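Local structure of uncharacterized protein (Enterococcus faecalis, 3CLQ) at residues 20-26 with 243-248; 177-181 with 353-357; 255-260 with 368-372. The protein is of unknown function but belongs to the AllG family, and so may be related to a subunit of oxamate carbamoyltransferase. All coordinates share one frame. Residue numbers count along the deposited sequence, not the author numbering.

Contact 1 of 3, residues 20-26 with 243-248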
ATOM      1  N   ARG B  20      21.640  18.255   1.422  1.00 49.53           N
ATOM      2  CA  ARG B  20      22.193  16.930   1.269  1.00 50.61           C
ATOM      3  C   ARG B  20      21.124  15.907   1.621  1.00 51.53           C
ATOM      4  O   ARG B  20      20.788  15.054   0.811  1.00 54.31           O
ATOM      5  CB  ARG B  20      23.440  16.737   2.094  1.00 50.77           C
ATOM      6  CG  ARG B  20      24.595  17.599   1.640  1.00 51.28           C
ATOM      7  CD  ARG B  20      25.887  17.017   2.139  1.00 51.13           C
ATOM      8  NE  ARG B  20      26.879  17.027   1.076  1.00 52.64           N
ATOM      9  CZ  ARG B  20      27.815  16.098   0.888  1.00 52.41           C
ATOM     10  NH1 ARG B  20      27.913  15.039   1.687  1.00 52.00           N
ATOM     11  NH2 ARG B  20      28.660  16.240  -0.116  1.00 53.14           N
ATOM     12  N   ILE B  21      20.542  16.043   2.794  1.00 51.25           N
ATOM     13  CA  ILE B  21      19.528  15.128   3.267  1.00 50.47           C
ATOM     14  C   ILE B  21      18.433  14.933   2.234  1.00 51.05           C
ATOM     15  O   ILE B  21      18.125  13.806   1.843  1.00 51.35           O
ATOM     16  CB  ILE B  21      18.952  15.674   4.577  1.00 50.30           C
ATOM     17  CG1 ILE B  21      20.075  15.807   5.606  1.00 49.61           C
ATOM     18  CG2 ILE B  21      17.778  14.825   5.096  1.00 49.65           C
ATOM     19  CD1 ILE B  21      19.705  16.660   6.832  1.00 50.23           C
ATOM     20  N   ILE B  22      17.856  16.032   1.766  1.00 51.53           N
ATOM     21  CA  ILE B  22      16.733  15.946   0.819  1.00 51.05           C
ATOM     22  C   ILE B  22      17.139  15.278  -0.481  1.00 52.15           C
ATOM     23  O   ILE B  22      16.396  14.460  -1.028  1.00 54.28           O
ATOM     24  CB  ILE B  22      16.162  17.344   0.510  1.00 50.40           C
ATOM     25  CG1 ILE B  22      15.306  17.846   1.672  1.00 48.75           C
ATOM     26  CG2 ILE B  22      15.373  17.354  -0.809  1.00 50.03           C
ATOM     27  CD1 ILE B  22      15.087  19.343   1.637  1.00 47.99           C
ATOM     28  N   GLN B  23      18.318  15.618  -0.991  1.00 51.78           N
ATOM     29  CA  GLN B  23      18.752  15.074  -2.273  1.00 51.50           C
ATOM     30  C   GLN B  23      19.470  13.722  -2.227  1.00 51.94           C
ATOM     31  O   GLN B  23      19.746  13.143  -3.274  1.00 51.53           O
ATOM     32  CB  GLN B  23      19.622  16.085  -2.993  1.00 50.99           C
ATOM     33  CG  GLN B  23      18.898  17.362  -3.239  1.00 50.91           C
ATOM     34  CD  GLN B  23      19.715  18.342  -4.046  1.00 50.80           C
ATOM     35  OE1 GLN B  23      19.172  19.293  -4.602  1.00 51.56           O
ATOM     36  NE2 GLN B  23      21.020  18.121  -4.115  1.00 50.21           N
ATOM     37  N   SER B  24      19.823  13.238  -1.039  1.00 51.70           N
ATOM     38  CA  SER B  24      20.329  11.886  -0.937  1.00 51.46           C
ATOM     39  C   SER B  24      19.349  10.940  -1.580  1.00 52.83           C
ATOM     40  O   SER B  24      18.144  11.170  -1.550  1.00 53.91           O
ATOM     41  CB  SER B  24      20.497  11.480   0.499  1.00 50.64           C
ATOM     42  OG  SER B  24      21.580  12.175   1.051  1.00 51.62           O
ATOM     43  N   LYS B  25      19.870   9.864  -2.151  1.00 53.46           N
ATOM     44  CA  LYS B  25      19.034   8.888  -2.788  1.00 54.35           C
ATOM     45  C   LYS B  25      19.561   7.511  -2.438  1.00 53.38           C
ATOM     46  O   LYS B  25      20.330   6.922  -3.179  1.00 52.34           O
ATOM     47  CB  LYS B  25      19.020   9.118  -4.295  1.00 56.63           C
ATOM     48  CG  LYS B  25      17.638   9.068  -4.902  1.00 58.90           C
ATOM     49  CD  LYS B  25      17.463  10.086  -6.050  1.00 59.94           C
ATOM     50  CE  LYS B  25      17.949   9.556  -7.377  1.00 61.28           C
ATOM     51  NZ  LYS B  25      17.424   8.188  -7.715  1.00 62.04           N
ATOM     52  N   PRO B  26      19.126   6.994  -1.291  1.00 53.64           N
ATOM     53  CA  PRO B  26      19.505   5.689  -0.749  1.00 54.24           C
ATOM     54  C   PRO B  26      19.041   4.536  -1.635  1.00 54.64           C
ATOM     55  O   PRO B  26      17.825   4.381  -1.868  1.00 57.05           O
ATOM     56  CB  PRO B  26      18.741   5.624   0.568  1.00 53.89           C
ATOM     57  CG  PRO B  26      18.341   7.025   0.855  1.00 54.19           C
ATOM     58  CD  PRO B  26      18.158   7.695  -0.436  1.00 53.03           C
ATOM     59  N   CYS B 243      21.152   6.628   5.890  1.00 58.55           N
ATOM     60  CA  CYS B 243      21.929   6.928   4.710  1.00 58.06           C
ATOM     61  C   CYS B 243      21.780   8.394   4.283  1.00 57.15           C
ATOM     62  O   CYS B 243      22.777   9.053   4.022  1.00 57.60           O
ATOM     63  CB  CYS B 243      21.540   5.983   3.590  1.00 59.16           C
ATOM     64  SG  CYS B 243      22.350   6.312   2.013  1.00 61.49           S
ATOM     65  N   ALA B 244      20.553   8.904   4.225  1.00 55.25           N
ATOM     66  CA  ALA B 244      20.334  10.322   3.929  1.00 54.05           C
ATOM     67  C   ALA B 244      20.894  11.255   5.018  1.00 53.85           C
ATOM     68  O   ALA B 244      21.714  12.135   4.745  1.00 53.77           O
ATOM     69  CB  ALA B 244      18.865  10.586   3.723  1.00 54.18           C
ATOM     70  N   LEU B 245      20.455  11.059   6.256  1.00 53.53           N
ATOM     71  CA  LEU B 245      20.956  11.840   7.379  1.00 53.36           C
ATOM     72  C   LEU B 245      22.500  11.965   7.466  1.00 54.15           C
ATOM     73  O   LEU B 245      23.038  13.073   7.589  1.00 52.80           O
ATOM     74  CB  LEU B 245      20.392  11.307   8.677  1.00 52.66           C
ATOM     75  CG  LEU B 245      19.119  11.973   9.211  1.00 52.30           C
ATOM     76  CD1 LEU B 245      18.833  13.234   8.435  1.00 51.39           C
ATOM     77  CD2 LEU B 245      17.932  11.044   9.193  1.00 52.60           C
ATOM     78  N   ASP B 246      23.215  10.850   7.379  1.00 55.87           N
ATOM     79  CA  ASP B 246      24.689  10.903   7.422  1.00 57.77           C
ATOM     80  C   ASP B 246      25.314  11.815   6.373  1.00 57.35           C
ATOM     81  O   ASP B 246      26.424  12.340   6.577  1.00 56.44           O
ATOM     82  CB  ASP B 246      25.295   9.520   7.260  1.00 59.84           C
ATOM     83  CG  ASP B 246      25.136   8.676   8.486  1.00 61.73           C
ATOM     84  OD1 ASP B 246      24.506   9.136   9.477  1.00 62.76           O
ATOM     85  OD2 ASP B 246      25.660   7.543   8.455  1.00 63.20           O
ATOM     86  N   ALA B 247      24.615  12.004   5.250  1.00 56.20           N
ATOM     87  CA  ALA B 247      25.165  12.858   4.207  1.00 55.79           C
ATOM     88  C   ALA B 247      24.955  14.313   4.550  1.00 55.46           C
ATOM     89  O   ALA B 247      25.603  15.185   3.982  1.00 55.62           O
ATOM     90  CB  ALA B 247      24.579  12.535   2.866  1.00 55.64           C
ATOM     91  N   GLY B 248      24.040  14.560   5.481  1.00 55.10           N
ATOM     92  CA  GLY B 248      23.862  15.887   6.058  1.00 54.58           C
ATOM     93  C   GLY B 248      24.680  16.145   7.322  1.00 54.10           C
ATOM     94  O   GLY B 248      24.568  17.206   7.922  1.00 54.57           O
TER
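The segment 20-26 carries the last turn of helix 6-23 and the exit into strand 26-33, and it packs on the end of helix 234-247. R20 comes first. Its guanidinium reaches the other helix end, with NH1 giving a hydrogen bond to A247 O at 3.3 Å, edge-on to the group. The position of that oxygen is less certain, because it sits too close to the arginine side chain in the model. Next, I21 fills the gap: its CG2 meets L245 CD1 at 3.8 Å, its O touches A244 CB at 3.8 Å, and its CG1 lies 3.8 Å from G248 CA. A CB on G248 would fall 2.4 Å from I21 CG1, so a bare CA is what lets the two helix ends close up here.

At S24 the chain leaves helical angles and turns extended (psi 148°). Its N still bonds R20 O at 2.8 Å, and its OG gives a 3.0 Å bond to the same R20 O while also pairing with N120. The methylene and hydroxyl then lie against alanines: S24 CB to A244 CB is 3.7 Å and S24 OG to A247 CB is 3.5 Å. At P26, where strand 26-33 begins, CB lies 3.9 Å from C243 SG, an apolar contact, and I118 of strand 114-120 touches both residues. Small residues thus allow close apolar packing of this helix-to-strand turn on a helix end, with the one cross-segment hydrogen bond left to the partly exposed R20.

Contact 2 of 3, residues 177-181 with 353-357; sequences RLMLS and PNVTI
R177 lays its guanidinium over the carboxamide of N354, with ND2 above one face of the arginine and R177 NH1 3.4 Å from N354 ND2. Both atoms are donors, so this is packing rather than a hydrogen bond; R177 NH1 has a weak one to I22 O instead. The arginine runs out extended, chi1 and chi2 both t, before chi3 turns to p, and N354 meets it with chi1 m.

Build 177-180, part of helix 176-183, with ordinary helical angles; S181, at -34/-54, is distorted, its N bonding R177 O at 2.8 Å. Build 353-357 as a corner: P353 and N354 have roughly helical angles (-69/-21 and -79/-7), V355 swings to -144/111, and the chain runs on extended in strand 356-357 (T356 -129/161). The corner joins strand 348-352 to that strand, and the helix rests against its bend. The closest CA atoms are those of S181 and V355, 5.1 Å apart.

V355 (chi1 t) sends its methyls to the helix: CG1 meets L180 CD2 at 3.7 Å, while CG2 lies 4.1 Å from R177 CG. L180 has chi1 t and chi2 141°, between wells, and W237 of helix 234-247 touches it as well. S181 OG (chi1 -131°, also off-well) donates a weak hydrogen bond to N354 O at 3.0 Å. A PEG molecule, probably from the crystallisation liquor, lies about 3 Å from the S181 side chain.

Mixed chemistry results: a small apolar patch around V355, bordered by a weak serine bond and an arginine-amide overlap, so the helix meets the strand corner chiefly through van der Waals packing.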
ATOM      1  N   ARG B 177      14.255   5.779  -1.658  1.00 56.11           N
ATOM      2  CA  ARG B 177      13.515   7.015  -1.485  1.00 56.41           C
ATOM      3  C   ARG B 177      12.268   7.004  -2.346  1.00 55.82           C
ATOM      4  O   ARG B 177      11.246   7.529  -1.959  1.00 55.92           O
ATOM      5  CB  ARG B 177      14.353   8.248  -1.784  1.00 56.83           C
ATOM      6  CG  ARG B 177      13.690   9.520  -1.312  1.00 57.15           C
ATOM      7  CD  ARG B 177      14.444  10.733  -1.791  1.00 58.43           C
ATOM      8  NE  ARG B 177      14.346  10.885  -3.241  1.00 59.74           N
ATOM      9  CZ  ARG B 177      15.033  11.777  -3.951  1.00 60.25           C
ATOM     10  NH1 ARG B 177      15.875  12.615  -3.356  1.00 60.47           N
ATOM     11  NH2 ARG B 177      14.871  11.838  -5.259  1.00 60.67           N
ATOM     12  N   LEU B 178      12.344   6.401  -3.512  1.00 55.57           N
ATOM     13  CA  LEU B 178      11.138   6.245  -4.302  1.00 56.19           C
ATOM     14  C   LEU B 178      10.114   5.377  -3.563  1.00 57.02           C
ATOM     15  O   LEU B 178       8.946   5.752  -3.446  1.00 57.18           O
ATOM     16  CB  LEU B 178      11.451   5.649  -5.675  1.00 55.52           C
ATOM     17  CG  LEU B 178      10.244   5.406  -6.601  1.00 56.08           C
ATOM     18  CD1 LEU B 178       9.523   6.694  -7.003  1.00 55.44           C
ATOM     19  CD2 LEU B 178      10.672   4.609  -7.832  1.00 55.08           C
HETATM   20  N   MSE B 179      10.542   4.223  -3.061  1.00 56.76           N
HETATM   21  CA  MSE B 179       9.587   3.291  -2.478  1.00 58.26           C
HETATM   22  C   MSE B 179       8.951   3.899  -1.233  1.00 56.26           C
HETATM   23  O   MSE B 179       7.762   3.753  -0.975  1.00 56.86           O
HETATM   24  CB  MSE B 179      10.249   1.954  -2.171  1.00 58.07           C
HETATM   25  CG  MSE B 179       9.267   0.849  -1.874  1.00 59.88           C
HETATM   26 SE   MSE B 179      10.117  -0.937  -1.839  0.70 64.58          SE
HETATM   27  CE  MSE B 179      10.247  -1.270  -3.773  1.00 60.53           C
ATOM     28  N   LEU B 180       9.743   4.633  -0.501  1.00 55.31           N
ATOM     29  CA  LEU B 180       9.281   5.289   0.674  1.00 53.90           C
ATOM     30  C   LEU B 180       8.336   6.370   0.247  1.00 53.09           C
ATOM     31  O   LEU B 180       7.294   6.518   0.786  1.00 53.15           O
ATOM     32  CB  LEU B 180      10.474   5.857   1.391  1.00 54.40           C
ATOM     33  CG  LEU B 180      10.174   6.612   2.647  1.00 55.94           C
ATOM     34  CD1 LEU B 180      11.186   6.306   3.632  1.00 56.66           C
ATOM     35  CD2 LEU B 180      10.163   8.036   2.368  1.00 56.50           C
ATOM     36  N   SER B 181       8.728   7.120  -0.752  1.00 53.65           N
ATOM     37  CA  SER B 181       7.827   8.003  -1.494  1.00 54.28           C
ATOM     38  C   SER B 181       6.417   7.430  -1.612  1.00 53.50           C
ATOM     39  O   SER B 181       5.453   8.083  -1.258  1.00 52.66           O
ATOM     40  CB  SER B 181       8.373   8.166  -2.915  1.00 55.10           C
ATOM     41  OG  SER B 181       8.436   9.527  -3.308  1.00 57.62           O
ATOM     42  N   PRO B 353      10.545  18.090  -1.008  1.00 54.78           N
ATOM     43  CA  PRO B 353       9.544  17.958  -2.095  1.00 54.48           C
ATOM     44  C   PRO B 353       9.426  16.540  -2.708  1.00 55.07           C
ATOM     45  O   PRO B 353       8.401  16.196  -3.312  1.00 56.38           O
ATOM     46  CB  PRO B 353      10.020  18.972  -3.146  1.00 53.39           C
ATOM     47  CG  PRO B 353      11.474  19.136  -2.903  1.00 53.61           C
ATOM     48  CD  PRO B 353      11.699  18.922  -1.405  1.00 54.28           C
ATOM     49  N   ASN B 354      10.459  15.723  -2.536  1.00 54.64           N
ATOM     50  CA  ASN B 354      10.500  14.387  -3.105  1.00 53.37           C
ATOM     51  C   ASN B 354       9.692  13.369  -2.315  1.00 52.86           C
ATOM     52  O   ASN B 354       9.559  12.223  -2.737  1.00 52.42           O
ATOM     53  CB  ASN B 354      11.955  13.914  -3.153  1.00 54.12           C
ATOM     54  CG  ASN B 354      12.794  14.730  -4.110  1.00 54.28           C
ATOM     55  OD1 ASN B 354      12.490  14.796  -5.284  1.00 54.77           O
ATOM     56  ND2 ASN B 354      13.853  15.366  -3.608  1.00 55.29           N
ATOM     57  N   VAL B 355       9.191  13.777  -1.153  1.00 52.19           N
ATOM     58  CA  VAL B 355       8.431  12.894  -0.266  1.00 51.83           C
ATOM     59  C   VAL B 355       7.315  13.696   0.411  1.00 52.27           C
ATOM     60  O   VAL B 355       7.576  14.562   1.253  1.00 52.51           O
ATOM     61  CB  VAL B 355       9.341  12.289   0.817  1.00 50.70           C
ATOM     62  CG1 VAL B 355       8.581  11.303   1.703  1.00 49.52           C
ATOM     63  CG2 VAL B 355      10.529  11.644   0.184  1.00 49.77           C
ATOM     64  N   THR B 356       6.075  13.415   0.052  1.00 51.38           N
ATOM     65  CA  THR B 356       5.004  14.306   0.413  1.00 51.45           C
ATOM     66  C   THR B 356       3.818  13.604   1.102  1.00 51.66           C
ATOM     67  O   THR B 356       3.651  12.399   0.978  1.00 52.49           O
ATOM     68  CB  THR B 356       4.523  15.040  -0.853  1.00 52.20           C
ATOM     69  OG1 THR B 356       4.104  14.077  -1.819  1.00 51.98           O
ATOM     70  CG2 THR B 356       5.666  15.869  -1.466  1.00 51.57           C
ATOM     71  N   ILE B 357       2.988  14.369   1.811  1.00 51.48           N
ATOM     72  CA  ILE B 357       1.819  13.825   2.502  1.00 51.32           C
ATOM     73  C   ILE B 357       0.517  14.289   1.879  1.00 52.56           C
ATOM     74  O   ILE B 357       0.129  15.449   2.002  1.00 52.96           O
ATOM     75  CB  ILE B 357       1.786  14.278   3.952  1.00 51.73           C
ATOM     76  CG1 ILE B 357       3.105  13.927   4.668  1.00 51.42           C
ATOM     77  CG2 ILE B 357       0.590  13.667   4.664  1.00 51.00           C
ATOM     78  CD1 ILE B 357       3.325  14.783   5.867  1.00 49.90           C
TER

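Contact 3 of 3, residues 255-260 with 368-372; sequences TIVTTM and GIDVL
The two backbones meet in a single antiparallel bridge, their end-to-end directions 117° apart. I256 and D370 form its non-hydrogen-bonded pair, CA to CA 4.6 Å. V371 N gives a bond to T255 O (2.9 Å) and V257 N one to I369 O (2.8 Å). Two CA-H...O contacts supplement them: D370 CA to T255 O at 3.5 Å and I256 CA to I369 O at 3.4 Å. G368 sits at phi/psi 90/69, with its CA 3.7 Å from I256 CG2.

The bridge joins the start of strand 257-263 to the point where strand 363-369 passes into helix 371-377. D370 is the N-cap of that helix: with chi1 t, its OD2 accepts from L372 N (2.6 Å) and from T255 OG1 (2.8 Å; T255 chi1 p). V257, chi1 t, turns CG2 to I369 CG2 at 3.7 Å and to V371 CG2 at 4.2 Å. Selenomethionine M260 (chi1 m, chi2 t, chi3 m) places CE 4.0 Å from I369 CD1.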
ATOM      1  N   THR B 255      23.260  23.560  12.631  1.00 51.58           N
ATOM      2  CA  THR B 255      22.581  23.160  13.862  1.00 51.49           C
ATOM      3  C   THR B 255      21.508  22.119  13.591  1.00 52.21           C
ATOM      4  O   THR B 255      20.533  22.018  14.341  1.00 53.05           O
ATOM      5  CB  THR B 255      21.937  24.367  14.567  1.00 51.37           C
ATOM      6  OG1 THR B 255      20.870  24.914  13.770  1.00 50.27           O
ATOM      7  CG2 THR B 255      22.998  25.462  14.831  1.00 51.86           C
ATOM      8  N   ILE B 256      21.673  21.354  12.516  1.00 51.47           N
ATOM      9  CA  ILE B 256      20.709  20.314  12.210  1.00 51.81           C
ATOM     10  C   ILE B 256      21.017  19.015  12.938  1.00 51.64           C
ATOM     11  O   ILE B 256      22.164  18.550  12.955  1.00 51.29           O
ATOM     12  CB  ILE B 256      20.603  20.070  10.692  1.00 52.62           C
ATOM     13  CG1 ILE B 256      20.232  21.380   9.995  1.00 53.40           C
ATOM     14  CG2 ILE B 256      19.579  18.983  10.383  1.00 52.25           C
ATOM     15  CD1 ILE B 256      19.587  21.205   8.649  1.00 53.71           C
ATOM     16  N   VAL B 257      19.982  18.440  13.545  1.00 51.33           N
ATOM     17  CA  VAL B 257      20.097  17.147  14.222  1.00 51.82           C
ATOM     18  C   VAL B 257      20.293  16.035  13.212  1.00 52.11           C
ATOM     19  O   VAL B 257      19.487  15.878  12.330  1.00 52.85           O
ATOM     20  CB  VAL B 257      18.827  16.831  15.022  1.00 51.72           C
ATOM     21  CG1 VAL B 257      18.929  15.469  15.656  1.00 52.32           C
ATOM     22  CG2 VAL B 257      18.621  17.861  16.106  1.00 51.50           C
ATOM     23  N   THR B 258      21.351  15.249  13.317  1.00 52.66           N
ATOM     24  CA  THR B 258      21.519  14.186  12.324  1.00 53.06           C
ATOM     25  C   THR B 258      21.361  12.762  12.854  1.00 53.86           C
ATOM     26  O   THR B 258      21.581  11.800  12.110  1.00 55.14           O
ATOM     27  CB  THR B 258      22.848  14.305  11.649  1.00 52.68           C
ATOM     28  OG1 THR B 258      23.878  14.223  12.639  1.00 51.80           O
ATOM     29  CG2 THR B 258      22.934  15.641  10.962  1.00 53.43           C
ATOM     30  N   THR B 259      20.970  12.639  14.121  1.00 53.14           N
ATOM     31  CA  THR B 259      20.739  11.362  14.788  1.00 53.73           C
ATOM     32  C   THR B 259      19.811  11.579  16.005  1.00 54.70           C
ATOM     33  O   THR B 259      20.032  12.484  16.831  1.00 54.66           O
ATOM     34  CB  THR B 259      22.075  10.772  15.364  1.00 54.14           C
ATOM     35  OG1 THR B 259      22.979  10.416  14.310  1.00 54.02           O
ATOM     36  CG2 THR B 259      21.806   9.548  16.244  1.00 53.92           C
HETATM   37  N   MSE B 260      18.789  10.754  16.143  1.00 54.02           N
HETATM   38  CA  MSE B 260      18.100  10.663  17.412  1.00 55.65           C
HETATM   39  C   MSE B 260      18.031   9.187  17.692  1.00 54.64           C
HETATM   40  O   MSE B 260      17.609   8.414  16.829  1.00 54.38           O
HETATM   41  CB  MSE B 260      16.705  11.288  17.374  1.00 55.86           C
HETATM   42  CG  MSE B 260      16.718  12.801  17.341  1.00 57.86           C
HETATM   43 SE   MSE B 260      14.944  13.655  17.566  0.70 60.38          SE
HETATM   44  CE  MSE B 260      14.052  12.576  16.182  1.00 59.82           C
ATOM     45  N   GLY B 368      14.943  18.431   8.751  1.00 54.13           N
ATOM     46  CA  GLY B 368      16.047  19.180   9.306  1.00 52.53           C
ATOM     47  C   GLY B 368      15.661  19.839  10.604  1.00 52.36           C
ATOM     48  O   GLY B 368      15.523  21.063  10.671  1.00 51.82           O
ATOM     49  N   ILE B 369      15.466  19.000  11.621  1.00 51.96           N
ATOM     50  CA  ILE B 369      15.259  19.437  12.993  1.00 51.96           C
ATOM     51  C   ILE B 369      16.414  20.297  13.413  1.00 52.83           C
ATOM     52  O   ILE B 369      17.556  19.831  13.449  1.00 54.03           O
ATOM     53  CB  ILE B 369      15.217  18.255  13.978  1.00 50.78           C
ATOM     54  CG1 ILE B 369      13.981  17.391  13.698  1.00 50.71           C
ATOM     55  CG2 ILE B 369      15.160  18.781  15.373  1.00 48.99           C
ATOM     56  CD1 ILE B 369      14.128  15.937  14.059  1.00 50.47           C
ATOM     57  N   ASP B 370      16.107  21.544  13.738  1.00 52.56           N
ATOM     58  CA  ASP B 370      17.101  22.542  13.988  1.00 53.09           C
ATOM     59  C   ASP B 370      17.145  22.845  15.483  1.00 54.40           C
ATOM     60  O   ASP B 370      16.184  23.374  16.065  1.00 53.88           O
ATOM     61  CB  ASP B 370      16.756  23.787  13.181  1.00 54.52           C
ATOM     62  CG  ASP B 370      17.618  24.978  13.538  1.00 56.44           C
ATOM     63  OD1 ASP B 370      17.677  25.917  12.718  1.00 57.19           O
ATOM     64  OD2 ASP B 370      18.243  24.993  14.632  1.00 58.04           O
ATOM     65  N   VAL B 371      18.279  22.508  16.092  1.00 54.36           N
ATOM     66  CA  VAL B 371      18.518  22.729  17.501  1.00 53.91           C
ATOM     67  C   VAL B 371      18.022  24.089  17.984  1.00 53.69           C
ATOM     68  O   VAL B 371      17.357  24.193  19.009  1.00 52.89           O
ATOM     69  CB  VAL B 371      20.015  22.617  17.801  1.00 53.96           C
ATOM     70  CG1 VAL B 371      20.368  23.486  18.995  1.00 54.70           C
ATOM     71  CG2 VAL B 371      20.388  21.183  18.063  1.00 53.60           C
ATOM     72  N   LEU B 372      18.351  25.126  17.232  1.00 53.71           N
ATOM     73  CA  LEU B 372      18.062  26.500  17.620  1.00 53.68           C
ATOM     74  C   LEU B 372      16.554  26.746  17.709  1.00 53.30           C
ATOM     75  O   LEU B 372      16.067  27.400  18.623  1.00 52.97           O
ATOM     76  CB  LEU B 372      18.684  27.429  16.577  1.00 54.11           C
ATOM     77  CG  LEU B 372      19.169  28.843  16.887  1.00 54.56           C
ATOM     78  CD1 LEU B 372      20.310  28.839  17.883  1.00 54.46           C
ATOM     79  CD2 LEU B 372      19.623  29.494  15.591  1.00 54.44           C
TER

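How the contacts relate
Contacts 1 and 3 are buried and meet side by side, L245 CB lying 3.7 Å from T258 O; strand 257-263 is the next element in the chain after helix 234-247, and helix 6-23, one side of contact 1, also packs on contact 3 through I10, N14 and V18. Contact 2 is only partly buried. It touches contact 1 where R177 NH1 comes 3.0 Å from I22 O, but its nearest atoms are about 11 Å from contact 3, although each reaches a strand of one sheet, 356-357 and 363-369. The chemistry follows the elements joined: backbone bonding and a helix cap in contact 3, tight small-residue packing in contact 1, looser mixed contacts in contact 2.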